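Local coordinates for protein ethylbenzene dehydrogenase beta-subunit (Aromatoleum aromaticum, PDB 2IVF) that binds three SF4 clusters and one F3S cluster as the ferredoxin-like iron-sulfur subunit of a three-chain assembly, probably relaying electrons through it, at residues Ile23-Leu29 against Pro231-Arg235; Ile89-Phe95 against Pro124-Trp130; Val312-Arg317 against Leu328-Leu332. All blocks are in the same frame, centred on the assembly; numbering follows the deposited sequence.

Contact 1 (Ile23-Leu29 against Pro231-Arg235). With SF4 (iron/sulfur cluster), chain T.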
loop_
_atom_site.group_PDB
_atom_site.type_symbol
_atom_site.label_atom_id
_atom_site.label_comp_id
_atom_site.label_asym_id
_atom_site.label_seq_id
_atom_site.Cartn_x
_atom_site.Cartn_y
_atom_site.Cartn_z
ATOM N N ILE B 23 -1.338 -21.563 -3.530
ATOM C CA ILE B 23 -1.590 -20.105 -3.601
ATOM C C ILE B 23 -2.891 -19.894 -4.328
ATOM O O ILE B 23 -3.044 -20.350 -5.451
ATOM C CB ILE B 23 -0.469 -19.397 -4.391
ATOM C CG1 ILE B 23 0.879 -19.693 -3.697
ATOM C CG2 ILE B 23 -0.795 -17.890 -4.631
ATOM C CD1 ILE B 23 2.137 -19.058 -4.339
ATOM N N ASP B 24 -3.849 -19.244 -3.682
ATOM C CA ASP B 24 -5.199 -19.099 -4.242
ATOM C C ASP B 24 -5.242 -17.784 -4.963
ATOM O O ASP B 24 -5.352 -16.742 -4.342
ATOM C CB ASP B 24 -6.270 -19.134 -3.143
ATOM C CG ASP B 24 -7.673 -19.134 -3.710
ATOM O OD1 ASP B 24 -7.840 -18.772 -4.923
ATOM O OD2 ASP B 24 -8.612 -19.466 -2.953
ATOM N N LEU B 25 -5.258 -17.824 -6.292
ATOM C CA LEU B 25 -5.180 -16.592 -7.061
ATOM C C LEU B 25 -6.443 -15.797 -6.977
ATOM O O LEU B 25 -6.422 -14.605 -7.293
ATOM C CB LEU B 25 -4.833 -16.881 -8.508
ATOM C CG LEU B 25 -3.478 -17.583 -8.669
ATOM C CD1 LEU B 25 -3.206 -17.946 -10.080
ATOM C CD2 LEU B 25 -2.325 -16.667 -8.126
ATOM N N ASN B 26 -7.547 -16.426 -6.582
ATOM C CA ASN B 26 -8.762 -15.643 -6.329
ATOM C C ASN B 26 -8.644 -14.675 -5.184
ATOM O O ASN B 26 -9.364 -13.659 -5.134
ATOM C CB ASN B 26 -9.923 -16.594 -6.097
ATOM C CG ASN B 26 -10.202 -17.371 -7.283
ATOM O OD1 ASN B 26 -10.736 -16.816 -8.273
ATOM N ND2 ASN B 26 -9.764 -18.646 -7.293
ATOM N N LYS B 27 -7.788 -14.996 -4.232
ATOM C CA LYS B 27 -7.683 -14.230 -2.997
ATOM C C LYS B 27 -6.561 -13.215 -3.018
ATOM O O LYS B 27 -6.510 -12.366 -2.134
ATOM C CB LYS B 27 -7.532 -15.170 -1.781
ATOM C CG LYS B 27 -8.769 -16.089 -1.575
ATOM C CD LYS B 27 -8.630 -17.002 -0.342
ATOM C CE LYS B 27 -9.082 -16.291 0.935
ATOM N NZ LYS B 27 -8.874 -17.099 2.180
ATOM N N CYS B 28 -5.636 -13.327 -3.983
ATOM C CA CYS B 28 -4.457 -12.515 -3.977
ATOM C C CYS B 28 -4.784 -11.112 -4.397
ATOM O O CYS B 28 -5.445 -10.903 -5.385
ATOM C CB CYS B 28 -3.317 -13.077 -4.853
ATOM S SG CYS B 28 -1.871 -12.038 -4.775
ATOM N N LEU B 29 -4.355 -10.168 -3.576
ATOM C CA LEU B 29 -4.606 -8.760 -3.820
ATOM C C LEU B 29 -3.363 -7.958 -4.221
ATOM O O LEU B 29 -3.391 -6.724 -4.281
ATOM C CB LEU B 29 -5.293 -8.135 -2.618
ATOM C CG LEU B 29 -4.542 -8.275 -1.303
ATOM C CD1 LEU B 29 -4.703 -7.052 -0.549
ATOM C CD2 LEU B 29 -5.087 -9.492 -0.491
ATOM N N PRO B 231 -1.568 -11.368 4.219
ATOM C CA PRO B 231 -2.818 -10.887 4.757
ATOM C C PRO B 231 -4.050 -11.307 4.004
ATOM O O PRO B 231 -5.143 -11.229 4.558
ATOM C CB PRO B 231 -2.689 -9.385 4.705
ATOM C CG PRO B 231 -1.337 -9.076 4.240
ATOM C CD PRO B 231 -0.753 -10.280 3.669
ATOM N N GLY B 232 -3.901 -11.663 2.739
ATOM C CA GLY B 232 -5.023 -12.088 1.939
ATOM C C GLY B 232 -5.507 -13.493 2.270
ATOM O O GLY B 232 -6.563 -13.894 1.796
ATOM N N ARG B 233 -4.764 -14.205 3.099
ATOM C CA ARG B 233 -5.094 -15.567 3.532
ATOM C C ARG B 233 -5.224 -16.486 2.302
ATOM O O ARG B 233 -6.079 -17.362 2.234
ATOM C CB ARG B 233 -6.357 -15.567 4.420
ATOM C CG ARG B 233 -6.336 -14.440 5.504
ATOM C CD ARG B 233 -7.634 -14.266 6.243
ATOM N NE ARG B 233 -7.862 -15.154 7.392
ATOM C CZ ARG B 233 -8.514 -16.333 7.353
ATOM N NH1 ARG B 233 -9.071 -16.806 6.236
ATOM N NH2 ARG B 233 -8.684 -17.001 8.464
ATOM N N VAL B 234 -4.277 -16.279 1.398
ATOM C CA VAL B 234 -4.193 -16.898 0.078
ATOM C C VAL B 234 -3.438 -18.208 0.107
ATOM O O VAL B 234 -3.572 -19.037 -0.789
ATOM C CB VAL B 234 -3.414 -15.863 -0.769
ATOM C CG1 VAL B 234 -2.736 -16.408 -1.960
ATOM C CG2 VAL B 234 -4.296 -14.650 -0.967
ATOM N N ARG B 235 -2.600 -18.356 1.123
ATOM C CA ARG B 235 -1.535 -19.324 1.123
ATOM C C ARG B 235 -1.853 -20.487 2.057
ATOM O O ARG B 235 -2.275 -20.282 3.174
ATOM C CB ARG B 235 -0.278 -18.670 1.649
ATOM C CG ARG B 235 0.237 -17.455 0.921
ATOM C CD ARG B 235 0.745 -17.815 -0.383
ATOM N NE ARG B 235 1.465 -16.706 -0.972
ATOM C CZ ARG B 235 2.795 -16.632 -1.113
ATOM N NH1 ARG B 235 3.600 -17.580 -0.686
ATOM N NH2 ARG B 235 3.316 -15.574 -1.707
HETATM FE FE1 SF4 T . -0.965 -12.028 -2.687
HETATM FE FE2 SF4 T . 1.464 -12.030 -1.416
HETATM FE FE3 SF4 T . -0.798 -12.713 -0.130
HETATM FE FE4 SF4 T . -0.446 -10.103 -0.733
HETATM S S1 SF4 T . 0.835 -11.325 0.662
HETATM S S2 SF4 T . -2.357 -11.341 -0.991
HETATM S S3 SF4 T . 0.613 -10.361 -2.741
HETATM S S4 SF4 T . 0.170 -13.835 -1.911
HETATM O O HOH W 1 -8.140 -12.455 -0.010
#
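Val-234 sets CG1 anti to its backbone N (chi1 157°) and CG2 anti to its carbonyl carbon, a fork that grips segment 23-29 at two levels, while Cys-28, its SG anti to the backbone N (chi1 -179°), aims sulfur at the iron-sulfur cluster beside the fork. One prong, Val-234 CG1, meets Ile-23 CG2 at 3.6 Å and rests on the Asp-24 backbone. The other is pressed into the turn: Val-234 CG2 stands 3.4 Å from Lys-27 CB, a close approach for two carbons, with cluster sulfur S2 also nearby. Between the backbones, Asp-24 N donates to Val-234 O at 2.9 Å, next to the antiparallel non-hydrogen-bonded pair Ile-23 and Arg-235. Those two side chains run together in the same direction. Ile-23 CD1 lies over the centre of one face of the Arg-235 guanidinium, and the in-plane edge turns to the cluster, with Arg-235 NE 3.3 Å from S4. Asn-227 and Asn-54 accept hydrogen bonds from its NH1 and NH2, fixing the group's rotation; its positive charge would probably stabilise added electrons on the cluster.

Toward the alpha-subunit, Lys-27, bent at chi3, reaches Arg-233 O, which its NZ meets at 2.8 Å from above the carbonyl plane. Glu-270 of the alpha-subunit forms salt bridges with both Lys-27 and Arg-233, which probably offsets the two like charges. A water donates to both Lys-27 O and Gly-232 O, bridging the two backbones, and Leu-29 CD2 packs on Gly-232 CA at 3.6 Å. Cys-28 SG binds iron FE1 at 2.3 Å. With Cys-31 and Cys-34 close in sequence, and the distant Cys-230 followed by Pro-231, this is the cysteine pattern of a bacterial ferredoxin-type cluster site, its two sequence-remote halves clasped around one cluster.

Contact 2 (Ile89-Phe95 against Pro124-Trp130); sequences IDSGDDF and PAWGYNW
Tyr-128 N donates to Gly-92 O at 3.0 Å, joining the last residue of a type I beta turn, Ile-89 to Gly-92, to the second residue of a type II beta turn, Gly-127 to Trp-130. The contact is thus a turn-to-turn packing of two loops, without helix or strand, at a surface shared with the alpha-subunit. Tyr-128 CB lies against the Gly-92 backbone, and its ring leads away to place OH between Gln-32 and Val-56 N, both of an iron-sulfur cluster pocket.

Trp-126 extends its indole past Ile-89, with CG anti to the backbone N (chi1 -178°). Ile-89 CG2 crosses it near CB at 3.7 Å, and Ile-89 O lies in the indole plane, 3.3 Å from Trp-126 CD1. A water accepts a hydrogen bond from Trp-126 NE1 at 2.7 Å and donates to Asp-90 O. Arg-66 ties this corner together, pairing with the Asp-90 carboxylate and making a cation-pi contact with Trp-126.

The Phe-95 ring is wedged at the other end. Pro-124 CG makes a CH-pi contact over one face, 3.9 Å from the ring centroid and 23° off the normal. Trp-130 CZ3 comes within 4.0 Å of Phe-95 CZ, and Arg-869 of the alpha-subunit packs on Phe-95 and makes a cation-pi contact with Trp-130. At the rim, Trp-126 O lies in the Phe-95 ring plane, 3.3 Å from CZ, while accepting from a water that also donates to Asp-93 OD2.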
loop_
_atom_site.group_PDB
_atom_site.type_symbol
_atom_site.label_atom_id
_atom_site.label_comp_id
_atom_site.label_asym_id
_atom_site.label_seq_id
_atom_site.Cartn_x
_atom_site.Cartn_y
_atom_site.Cartn_z
ATOM N N ILE B 89 18.924 -6.055 -14.222
ATOM C CA ILE B 89 17.664 -5.379 -14.559
ATOM C C ILE B 89 16.548 -6.388 -14.699
ATOM O O ILE B 89 15.484 -6.188 -14.114
ATOM C CB ILE B 89 17.777 -4.473 -15.812
ATOM C CG1 ILE B 89 18.707 -3.301 -15.506
ATOM C CG2 ILE B 89 16.410 -3.877 -16.242
ATOM C CD1 ILE B 89 19.226 -2.656 -16.750
ATOM N N ASP B 90 16.786 -7.486 -15.418
ATOM C CA ASP B 90 15.771 -8.551 -15.548
ATOM C C ASP B 90 15.303 -8.992 -14.157
ATOM O O ASP B 90 14.127 -9.319 -13.949
ATOM C CB ASP B 90 16.314 -9.794 -16.260
ATOM C CG ASP B 90 16.579 -9.603 -17.727
ATOM O OD1 ASP B 90 15.912 -8.777 -18.373
ATOM O OD2 ASP B 90 17.461 -10.333 -18.250
ATOM N N SER B 91 16.246 -9.001 -13.200
ATOM C CA SER B 91 16.020 -9.490 -11.874
ATOM C C SER B 91 15.467 -8.420 -10.954
ATOM O O SER B 91 15.446 -8.575 -9.735
ATOM C CB SER B 91 17.324 -10.086 -11.325
ATOM O OG SER B 91 17.795 -11.083 -12.228
ATOM N N GLY B 92 15.052 -7.307 -11.539
ATOM C CA GLY B 92 14.324 -6.285 -10.795
ATOM C C GLY B 92 15.174 -5.109 -10.343
ATOM O O GLY B 92 14.645 -4.159 -9.771
ATOM N N ASP B 93 16.488 -5.197 -10.567
ATOM C CA ASP B 93 17.422 -4.114 -10.280
ATOM C C ASP B 93 17.480 -3.980 -8.766
ATOM O O ASP B 93 17.000 -4.843 -8.056
ATOM C CB ASP B 93 16.959 -2.801 -10.927
ATOM C CG ASP B 93 18.131 -1.869 -11.328
ATOM O OD1 ASP B 93 18.981 -1.544 -10.454
ATOM O OD2 ASP B 93 18.159 -1.446 -12.507
ATOM N N ASP B 94 18.075 -2.888 -8.296
ATOM C CA ASP B 94 18.184 -2.595 -6.866
ATOM C C ASP B 94 18.281 -1.069 -6.837
ATOM O O ASP B 94 19.369 -0.469 -6.690
ATOM C CB ASP B 94 19.400 -3.282 -6.259
ATOM C CG ASP B 94 19.644 -2.891 -4.803
ATOM O OD1 ASP B 94 18.690 -2.537 -4.103
ATOM O OD2 ASP B 94 20.818 -2.959 -4.379
ATOM N N PHE B 95 17.128 -0.437 -7.046
ATOM C CA PHE B 95 17.097 1.002 -7.298
ATOM C C PHE B 95 17.753 1.760 -6.161
ATOM O O PHE B 95 17.501 1.479 -4.994
ATOM C CB PHE B 95 15.680 1.513 -7.428
ATOM C CG PHE B 95 14.972 1.108 -8.691
ATOM C CD1 PHE B 95 15.621 0.482 -9.743
ATOM C CD2 PHE B 95 13.615 1.380 -8.820
ATOM C CE1 PHE B 95 14.943 0.125 -10.867
ATOM C CE2 PHE B 95 12.946 1.007 -9.962
ATOM C CZ PHE B 95 13.616 0.396 -10.966
ATOM N N PRO B 124 16.029 4.144 -14.414
ATOM C CA PRO B 124 15.618 2.807 -14.810
ATOM C C PRO B 124 14.534 2.874 -15.854
ATOM O O PRO B 124 13.719 3.784 -15.843
ATOM C CB PRO B 124 15.084 2.205 -13.517
ATOM C CG PRO B 124 14.638 3.371 -12.666
ATOM C CD PRO B 124 15.512 4.538 -13.086
ATOM N N ALA B 125 14.546 1.925 -16.772
ATOM C CA ALA B 125 13.454 1.774 -17.708
ATOM C C ALA B 125 12.745 0.449 -17.451
ATOM O O ALA B 125 11.854 0.026 -18.220
ATOM C CB ALA B 125 14.005 1.863 -19.167
ATOM N N TRP B 126 13.176 -0.227 -16.383
ATOM C CA TRP B 126 12.555 -1.421 -15.907
ATOM C C TRP B 126 12.985 -1.603 -14.460
ATOM O O TRP B 126 13.933 -0.958 -13.978
ATOM C CB TRP B 126 12.959 -2.618 -16.754
ATOM C CG TRP B 126 12.308 -3.872 -16.338
ATOM C CD1 TRP B 126 12.855 -4.868 -15.576
ATOM C CD2 TRP B 126 10.960 -4.274 -16.615
ATOM N NE1 TRP B 126 11.941 -5.872 -15.381
ATOM C CE2 TRP B 126 10.761 -5.522 -15.989
ATOM C CE3 TRP B 126 9.897 -3.700 -17.321
ATOM C CZ2 TRP B 126 9.561 -6.180 -16.045
ATOM C CZ3 TRP B 126 8.728 -4.384 -17.416
ATOM C CH2 TRP B 126 8.558 -5.608 -16.794
ATOM N N GLY B 127 12.239 -2.438 -13.763
ATOM C CA GLY B 127 12.593 -2.880 -12.437
ATOM C C GLY B 127 11.579 -3.896 -11.948
ATOM O O GLY B 127 10.614 -4.246 -12.652
ATOM N N TYR B 128 11.773 -4.342 -10.717
ATOM C CA TYR B 128 10.864 -5.284 -10.080
ATOM C C TYR B 128 9.446 -4.710 -10.154
ATOM O O TYR B 128 9.233 -3.554 -9.769
ATOM C CB TYR B 128 11.260 -5.467 -8.611
ATOM C CG TYR B 128 10.293 -6.377 -7.897
ATOM C CD1 TYR B 128 10.222 -7.716 -8.208
ATOM C CD2 TYR B 128 9.366 -5.871 -7.006
ATOM C CE1 TYR B 128 9.293 -8.555 -7.585
ATOM C CE2 TYR B 128 8.444 -6.685 -6.363
ATOM C CZ TYR B 128 8.390 -8.027 -6.683
ATOM O OH TYR B 128 7.476 -8.828 -6.045
ATOM N N ASN B 129 8.500 -5.503 -10.660
ATOM C CA ASN B 129 7.089 -5.156 -10.635
ATOM C C ASN B 129 6.791 -3.882 -11.424
ATOM O O ASN B 129 5.858 -3.143 -11.131
ATOM C CB ASN B 129 6.609 -5.018 -9.179
ATOM C CG ASN B 129 5.115 -5.104 -9.062
ATOM O OD1 ASN B 129 4.479 -5.743 -9.902
ATOM N ND2 ASN B 129 4.528 -4.437 -8.061
ATOM N N TRP B 130 7.588 -3.656 -12.460
ATOM C CA TRP B 130 7.482 -2.412 -13.261
ATOM C C TRP B 130 6.140 -2.393 -13.991
ATOM O O TRP B 130 5.552 -1.303 -14.201
ATOM C CB TRP B 130 8.608 -2.397 -14.281
ATOM C CG TRP B 130 8.720 -1.179 -15.084
ATOM C CD1 TRP B 130 8.181 -0.944 -16.290
ATOM C CD2 TRP B 130 9.498 -0.020 -14.749
ATOM N NE1 TRP B 130 8.558 0.303 -16.729
ATOM C CE2 TRP B 130 9.356 0.890 -15.792
ATOM C CE3 TRP B 130 10.294 0.325 -13.653
ATOM C CZ2 TRP B 130 9.991 2.144 -15.796
ATOM C CZ3 TRP B 130 10.857 1.608 -13.612
ATOM C CH2 TRP B 130 10.725 2.484 -14.685
HETATM O O HOH W 2 12.115 -7.357 -13.082
HETATM O O HOH W 3 16.596 -0.617 -14.474
#

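Contact 3 (Val312-Arg317 against Leu328-Leu332). With PO4 (phosphate ion), chain P.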
loop_
_atom_site.group_PDB
_atom_site.type_symbol
_atom_site.label_atom_id
_atom_site.label_comp_id
_atom_site.label_asym_id
_atom_site.label_seq_id
_atom_site.Cartn_x
_atom_site.Cartn_y
_atom_site.Cartn_z
ATOM N N VAL B 312 -15.568 -26.531 -11.025
ATOM C CA VAL B 312 -15.643 -27.041 -9.647
ATOM C C VAL B 312 -15.794 -25.827 -8.713
ATOM O O VAL B 312 -16.622 -25.841 -7.808
ATOM C CB VAL B 312 -14.398 -27.857 -9.310
ATOM C CG1 VAL B 312 -14.327 -28.232 -7.775
ATOM C CG2 VAL B 312 -14.339 -29.108 -10.167
ATOM N N LEU B 313 -14.976 -24.797 -8.901
ATOM C CA LEU B 313 -15.057 -23.618 -8.056
ATOM C C LEU B 313 -16.450 -23.012 -8.118
ATOM O O LEU B 313 -17.016 -22.649 -7.092
ATOM C CB LEU B 313 -14.046 -22.564 -8.450
ATOM C CG LEU B 313 -12.573 -22.919 -8.176
ATOM C CD1 LEU B 313 -11.647 -21.956 -8.834
ATOM C CD2 LEU B 313 -12.315 -22.958 -6.659
ATOM N N HIS B 314 -16.991 -22.898 -9.319
ATOM C CA HIS B 314 -18.306 -22.291 -9.460
ATOM C C HIS B 314 -19.359 -23.182 -8.876
ATOM O O HIS B 314 -20.264 -22.686 -8.222
ATOM C CB HIS B 314 -18.552 -21.894 -10.902
ATOM C CG HIS B 314 -17.740 -20.705 -11.322
ATOM N ND1 HIS B 314 -17.979 -19.428 -10.838
ATOM C CD2 HIS B 314 -16.645 -20.604 -12.113
ATOM C CE1 HIS B 314 -17.093 -18.592 -11.349
ATOM N NE2 HIS B 314 -16.262 -19.282 -12.116
ATOM N N THR B 315 -19.236 -24.509 -9.052
ATOM C CA THR B 315 -20.238 -25.417 -8.534
ATOM C C THR B 315 -20.234 -25.354 -7.005
ATOM O O THR B 315 -21.287 -25.246 -6.348
ATOM C CB THR B 315 -19.987 -26.843 -9.010
ATOM O OG1 THR B 315 -20.145 -26.835 -10.422
ATOM C CG2 THR B 315 -21.001 -27.824 -8.452
ATOM N N GLU B 316 -19.047 -25.414 -6.442
ATOM C CA GLU B 316 -18.913 -25.498 -4.989
ATOM C C GLU B 316 -19.371 -24.203 -4.363
ATOM O O GLU B 316 -20.013 -24.200 -3.304
ATOM C CB GLU B 316 -17.491 -25.832 -4.612
ATOM C CG GLU B 316 -17.137 -27.309 -4.883
ATOM C CD GLU B 316 -18.152 -28.285 -4.324
ATOM O OE1 GLU B 316 -18.615 -28.093 -3.198
ATOM O OE2 GLU B 316 -18.494 -29.266 -5.017
ATOM N N ARG B 317 -19.047 -23.103 -5.009
ATOM C CA ARG B 317 -19.515 -21.825 -4.550
ATOM C C ARG B 317 -21.043 -21.782 -4.552
ATOM O O ARG B 317 -21.655 -21.327 -3.603
ATOM C CB ARG B 317 -18.934 -20.759 -5.437
ATOM C CG ARG B 317 -19.354 -19.406 -5.068
ATOM C CD ARG B 317 -18.600 -18.377 -5.887
ATOM N NE ARG B 317 -19.108 -17.060 -5.563
ATOM C CZ ARG B 317 -19.182 -16.057 -6.420
ATOM N NH1 ARG B 317 -18.884 -16.222 -7.708
ATOM N NH2 ARG B 317 -19.615 -14.893 -5.978
ATOM N N LEU B 328 -14.881 -27.608 -0.018
ATOM C CA LEU B 328 -13.921 -26.889 -0.811
ATOM C C LEU B 328 -13.957 -25.447 -0.431
ATOM O O LEU B 328 -12.921 -24.840 -0.196
ATOM C CB LEU B 328 -14.172 -27.015 -2.323
ATOM C CG LEU B 328 -13.184 -26.201 -3.171
ATOM C CD1 LEU B 328 -11.692 -26.624 -2.941
ATOM C CD2 LEU B 328 -13.532 -26.298 -4.629
ATOM N N MET B 329 -15.149 -24.875 -0.371
ATOM C CA MET B 329 -15.258 -23.501 0.045
ATOM C C MET B 329 -14.796 -23.298 1.479
ATOM O O MET B 329 -14.233 -22.283 1.772
ATOM C CB MET B 329 -16.641 -22.958 -0.209
ATOM C CG MET B 329 -16.965 -22.997 -1.710
ATOM S SD MET B 329 -16.060 -21.716 -2.617
ATOM C CE MET B 329 -15.339 -22.631 -3.994
ATOM N N ASP B 330 -15.026 -24.270 2.342
ATOM C CA ASP B 330 -14.567 -24.174 3.722
ATOM C C ASP B 330 -13.045 -24.074 3.756
ATOM O O ASP B 330 -12.465 -23.266 4.497
ATOM C CB ASP B 330 -14.994 -25.417 4.495
ATOM C CG ASP B 330 -16.479 -25.448 4.853
ATOM O OD1 ASP B 330 -17.180 -24.432 4.814
ATOM O OD2 ASP B 330 -16.949 -26.534 5.257
ATOM N N LEU B 331 -12.396 -24.900 2.929
ATOM C CA LEU B 331 -10.936 -24.952 2.805
ATOM C C LEU B 331 -10.395 -23.658 2.241
ATOM O O LEU B 331 -9.378 -23.150 2.703
ATOM C CB LEU B 331 -10.502 -26.120 1.923
ATOM C CG LEU B 331 -10.730 -27.503 2.489
ATOM C CD1 LEU B 331 -10.447 -28.552 1.416
ATOM C CD2 LEU B 331 -9.849 -27.690 3.729
ATOM N N LEU B 332 -11.075 -23.105 1.233
ATOM C CA LEU B 332 -10.531 -21.993 0.554
ATOM C C LEU B 332 -10.773 -20.717 1.368
ATOM O O LEU B 332 -10.010 -19.793 1.283
ATOM C CB LEU B 332 -11.120 -21.847 -0.853
ATOM C CG LEU B 332 -10.745 -22.898 -1.879
ATOM C CD1 LEU B 332 -11.540 -22.635 -3.204
ATOM C CD2 LEU B 332 -9.220 -23.026 -2.146
HETATM P P PO4 P . -20.993 -19.148 -9.139
HETATM O O1 PO4 P . -21.219 -20.334 -8.205
HETATM O O2 PO4 P . -19.506 -18.775 -9.071
HETATM O O3 PO4 P . -21.378 -19.498 -10.570
HETATM O O4 PO4 P . -21.834 -17.983 -8.660
#
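Met-329 lays its bent side chain against helix 306-321, its methyl CE settling on the backbone 3.5 Å from Leu-313 O and also touching Glu-316 CB. The bends at chi2 (-74°) and chi3 fold the chain so that CG runs past Glu-316 O and SD lies alongside Arg-317. Leu-313 meets this thioether at about a right angle; its CD2 branch also approaches Leu-332 CD1 at 3.6 Å, again crosswise. Farther along, Leu-328 CD2 reaches between Val-312 CG1 and Glu-316 CG, 3.8 Å from the latter, so the aliphatic part of the glutamate serves as packing surface while its OE1 turns to Ser-326 and Asn-319. The axes of the two short segments lie 10.0 Å apart at 101°, a nearly perpendicular packing of two consecutive helices.

Arg-317 extends away from this interface. Its NH1 donates to phosphate O2 at 3.0 Å, the ion probably coming from the crystallisation liquor, and NE and NH2 are held by Arg-272 and Asp-293 of the alpha-subunit. With no hydrogen bond between the two segments, the corner is joined by apolar packing, while Glu-316 bonds within the turn and Arg-317 bonds to the alpha-subunit and the phosphate.

Overall arrangement
Contacts 1 and 3 are neighbours, their centres 14 Å apart, and they touch directly: Lys-27 NZ lies 3.1 Å from Leu-332 O, a probable hydrogen bond between the cluster-binding turn and helix 327-333. Strand 270-273 also links them, pairing with strand 19-24 in the mixed sheet and carrying Val-273 against Leu-313 and Leu-332. Contact 2 stands apart, its centre 24 Å from contact 1 and 37 Å from contact 3, across the centre of the chain from the latter. In sequence, contact 2 falls between the halves of contact 1, whereas contact 3 follows near the C-terminus. All three adjoin the alpha-subunit, so parts of the fold far apart in the chain each contribute to the boundary with it.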